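Local coordinates for START domain-containing protein 10 (Homo sapiens, PDB 6SER), which carries phosphatidylcholine and phosphatidylethanolamine between membranes, preferring species with a palmitoyl or stearoyl chain at sn-1 and an unsaturated chain at sn-2, at residues R128-W136 with I145-P153. Sequence-based numbering, arbitrary orientation.
Sequences RDVITLRSW and IMNYSVKHP
Tyr148 holds its CG between the backbone N and the carbonyl carbon (chi1 66°), and Leu133 across from it sets CG opposite its own N (chi1 -172°). Both lie on the same face of the sheet, and their side chains run side by side in the same direction. Leu133 CB sits over one face of the Tyr148 ring, offset toward the rim. The methyl Leu133 CD1 merely touches Tyr148 OH at 3.7 Å, while that hydroxyl is hydrogen-bonded to Gln23 O. The aliphatic part of Arg134 lies alongside Ile145, with Arg134 CG 3.8 Å from Ile145 CG2. The chain bends at chi3, and NH1 forms salt bridges with Asp104 and Asp113. Asn147 OD1 comes within 3.5 Å of the methyl CG2 of Thr132 and bonds Ser166 OG, and ND2 bonds a triethylene glycol, probably from the crystallisation liquor.

The backbones form an antiparallel beta hairpin. Leu133 and Tyr148 are a hydrogen-bonded pair: Leu133 N donates to Tyr148 O at 2.8 Å, and Tyr148 N returns a bond to Leu133 O. Ser135 and Met146 repeat the pattern, with Met146 N to Ser135 O at 2.9 Å. Toward Val150 the pairing changes. Val150 N still bonds Ile131 O (2.8 Å), but no amide bond returns. Instead a water accepts from Ile131 N and lies 2.7 Å from Ser149 OG, which also bonds Ser166 N.

This hairpin belongs to the curved sheet of the START fold. Helix 27-38 packs on Met146 and Ser135, while helix 79-87 meets Ile145 and Trp136. Reciprocal amide bonds thus fix the strand register, and the water takes up a backbone N-H where regular pairing gives way.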
loop_
_atom_site.group_PDB
_atom_site.type_symbol
_atom_site.label_atom_id
_atom_site.label_comp_id
_atom_site.label_asym_id
_atom_site.label_seq_id
_atom_site.Cartn_x
_atom_site.Cartn_y
_atom_site.Cartn_z
ATOM N N ARG A 128 5.141 14.148 -4.482
ATOM C CA ARG A 128 5.007 13.661 -3.103
ATOM C C ARG A 128 5.901 12.463 -2.843
ATOM O O ARG A 128 6.215 11.810 -3.723
ATOM C CB ARG A 128 3.561 13.278 -2.864
ATOM C CG ARG A 128 2.779 14.369 -2.175
ATOM C CD ARG A 128 1.736 15.006 -3.015
ATOM N NE ARG A 128 1.115 15.948 -2.151
ATOM C CZ ARG A 128 0.803 17.161 -2.473
ATOM N NH1 ARG A 128 0.984 17.595 -3.682
ATOM N NH2 ARG A 128 0.296 17.921 -1.572
ATOM N N ASP A 129 6.240 12.234 -1.603
ATOM C CA ASP A 129 7.041 11.084 -1.166
ATOM C C ASP A 129 6.569 10.601 0.194
ATOM O O ASP A 129 6.060 11.344 0.911
ATOM C CB ASP A 129 8.543 11.331 -1.275
ATOM C CG ASP A 129 9.164 12.344 -0.354
ATOM O OD1 ASP A 129 8.470 13.054 0.298
ATOM O OD2 ASP A 129 10.311 12.399 -0.353
ATOM N N VAL A 130 6.811 9.352 0.458
ATOM C CA VAL A 130 6.475 8.684 1.722
ATOM C C VAL A 130 7.600 7.772 2.155
ATOM O O VAL A 130 8.261 7.230 1.359
ATOM C CB VAL A 130 5.179 7.874 1.630
ATOM C CG1 VAL A 130 3.975 8.749 1.632
ATOM C CG2 VAL A 130 5.143 6.933 0.466
ATOM N N ILE A 131 7.770 7.703 3.451
ATOM C CA ILE A 131 8.617 6.710 4.093
ATOM C C ILE A 131 7.683 5.854 4.927
ATOM O O ILE A 131 6.983 6.383 5.798
ATOM C CB ILE A 131 9.680 7.368 4.991
ATOM C CG1 ILE A 131 10.499 8.407 4.221
ATOM C CG2 ILE A 131 10.565 6.325 5.640
ATOM C CD1 ILE A 131 11.540 7.809 3.374
ATOM N N THR A 132 7.659 4.545 4.678
ATOM C CA THR A 132 6.691 3.669 5.328
ATOM C C THR A 132 7.365 2.441 5.923
ATOM O O THR A 132 8.366 1.947 5.400
ATOM C CB THR A 132 5.594 3.209 4.348
ATOM O OG1 THR A 132 6.205 2.608 3.203
ATOM C CG2 THR A 132 4.735 4.383 3.896
ATOM N N LEU A 133 6.804 1.956 7.027
ATOM C CA LEU A 133 7.120 0.633 7.538
ATOM C C LEU A 133 6.106 -0.341 6.953
ATOM O O LEU A 133 4.898 -0.168 7.132
ATOM C CB LEU A 133 7.095 0.612 9.065
ATOM C CG LEU A 133 7.573 -0.648 9.802
ATOM C CD1 LEU A 133 7.822 -0.302 11.249
ATOM C CD2 LEU A 133 6.564 -1.793 9.737
ATOM N N ARG A 134 6.593 -1.344 6.242
ATOM C CA ARG A 134 5.760 -2.315 5.548
ATOM C C ARG A 134 5.942 -3.670 6.210
ATOM O O ARG A 134 7.063 -4.034 6.583
ATOM C CB ARG A 134 6.149 -2.393 4.054
ATOM C CG ARG A 134 5.237 -3.245 3.188
ATOM C CD ARG A 134 5.545 -3.064 1.700
ATOM N NE ARG A 134 6.735 -3.801 1.258
ATOM C CZ ARG A 134 7.960 -3.281 1.150
ATOM N NH1 ARG A 134 8.974 -4.037 0.726
ATOM N NH2 ARG A 134 8.181 -2.009 1.462
ATOM N N SER A 135 4.848 -4.421 6.356
ATOM C CA SER A 135 4.944 -5.788 6.853
ATOM C C SER A 135 3.926 -6.679 6.160
ATOM O O SER A 135 2.833 -6.234 5.802
ATOM C CB SER A 135 4.740 -5.864 8.358
ATOM O OG SER A 135 5.155 -7.136 8.831
ATOM N N TRP A 136 4.291 -7.946 5.983
ATOM C CA TRP A 136 3.515 -8.869 5.168
ATOM C C TRP A 136 3.370 -10.210 5.865
ATOM O O TRP A 136 4.238 -10.626 6.636
ATOM C CB TRP A 136 4.153 -9.067 3.789
ATOM C CG TRP A 136 5.623 -9.363 3.805
ATOM C CD1 TRP A 136 6.209 -10.596 3.710
ATOM C CD2 TRP A 136 6.699 -8.413 3.886
ATOM N NE1 TRP A 136 7.580 -10.473 3.732
ATOM C CE2 TRP A 136 7.908 -9.148 3.847
ATOM C CE3 TRP A 136 6.760 -7.019 3.985
ATOM C CZ2 TRP A 136 9.164 -8.529 3.901
ATOM C CZ3 TRP A 136 8.007 -6.406 4.054
ATOM C CH2 TRP A 136 9.189 -7.159 4.010
ATOM N N ILE A 145 -0.525 -7.471 3.169
ATOM C CA ILE A 145 0.598 -6.547 3.212
ATOM C C ILE A 145 0.058 -5.220 3.709
ATOM O O ILE A 145 -0.855 -4.664 3.089
ATOM C CB ILE A 145 1.253 -6.357 1.837
ATOM C CG1 ILE A 145 1.392 -7.685 1.109
ATOM C CG2 ILE A 145 2.619 -5.731 1.997
ATOM C CD1 ILE A 145 2.020 -7.540 -0.248
ATOM N N MET A 146 0.614 -4.709 4.812
ATOM C CA MET A 146 0.242 -3.414 5.373
ATOM C C MET A 146 1.452 -2.494 5.461
ATOM O O MET A 146 2.602 -2.943 5.493
ATOM C CB MET A 146 -0.334 -3.531 6.784
ATOM C CG MET A 146 -1.009 -4.815 7.061
ATOM S SD MET A 146 -1.679 -4.807 8.711
ATOM C CE MET A 146 -0.215 -5.085 9.668
ATOM N N ASN A 147 1.170 -1.195 5.543
ATOM C CA ASN A 147 2.216 -0.209 5.779
ATOM C C ASN A 147 1.603 1.014 6.447
ATOM O O ASN A 147 0.387 1.208 6.422
ATOM C CB ASN A 147 2.957 0.144 4.479
ATOM C CG ASN A 147 2.223 1.159 3.620
ATOM O OD1 ASN A 147 1.926 2.265 4.067
ATOM N ND2 ASN A 147 1.990 0.814 2.357
ATOM N N TYR A 148 2.466 1.827 7.058
ATOM C CA TYR A 148 2.108 3.134 7.597
ATOM C C TYR A 148 3.384 3.966 7.660
ATOM O O TYR A 148 4.488 3.416 7.706
ATOM C CB TYR A 148 1.449 3.024 8.981
ATOM C CG TYR A 148 2.365 2.500 10.068
ATOM C CD1 TYR A 148 3.088 3.376 10.867
ATOM C CD2 TYR A 148 2.522 1.132 10.283
ATOM C CE1 TYR A 148 3.930 2.919 11.856
ATOM C CE2 TYR A 148 3.367 0.660 11.275
ATOM C CZ TYR A 148 4.072 1.565 12.058
ATOM O OH TYR A 148 4.928 1.138 13.053
ATOM N N SER A 149 3.229 5.289 7.645
ATOM C CA SER A 149 4.384 6.163 7.498
ATOM C C SER A 149 5.227 6.173 8.765
ATOM O O SER A 149 4.740 5.938 9.876
ATOM C CB SER A 149 3.963 7.595 7.158
ATOM O OG SER A 149 3.727 7.746 5.774
ATOM N N VAL A 150 6.508 6.462 8.588
ATOM C CA VAL A 150 7.467 6.450 9.679
ATOM C C VAL A 150 8.552 7.465 9.338
ATOM O O VAL A 150 8.644 7.945 8.206
ATOM C CB VAL A 150 8.040 5.027 9.888
ATOM C CG1 VAL A 150 9.203 4.763 8.933
ATOM C CG2 VAL A 150 8.440 4.818 11.313
ATOM N N LYS A 151 9.376 7.814 10.319
ATOM C CA LYS A 151 10.473 8.745 10.094
ATOM C C LYS A 151 11.797 8.008 10.191
ATOM O O LYS A 151 12.036 7.271 11.154
ATOM C CB LYS A 151 10.428 9.906 11.091
ATOM C CG LYS A 151 9.192 10.778 10.938
ATOM C CD LYS A 151 9.125 11.851 12.021
ATOM C CE LYS A 151 9.346 13.234 11.468
ATOM N NZ LYS A 151 8.768 14.263 12.384
ATOM N N HIS A 152 12.640 8.196 9.181
ATOM C CA HIS A 152 13.969 7.613 9.149
ATOM C C HIS A 152 14.987 8.745 9.124
ATOM O O HIS A 152 14.946 9.576 8.203
ATOM C CB HIS A 152 14.127 6.708 7.926
ATOM C CG HIS A 152 15.420 5.960 7.890
ATOM N ND1 HIS A 152 16.645 6.591 7.845
ATOM C CD2 HIS A 152 15.679 4.629 7.880
ATOM C CE1 HIS A 152 17.603 5.682 7.814
ATOM N NE2 HIS A 152 17.043 4.484 7.836
ATOM N N PRO A 153 15.922 8.798 10.082
ATOM C CA PRO A 153 16.760 10.003 10.235
ATOM C C PRO A 153 17.527 10.385 8.983
ATOM O O PRO A 153 17.844 11.562 8.801
ATOM C CB PRO A 153 17.714 9.624 11.379
ATOM C CG PRO A 153 17.081 8.464 12.058
ATOM C CD PRO A 153 16.321 7.726 11.006
HETATM O O HOH W 1 5.696 9.389 4.982
#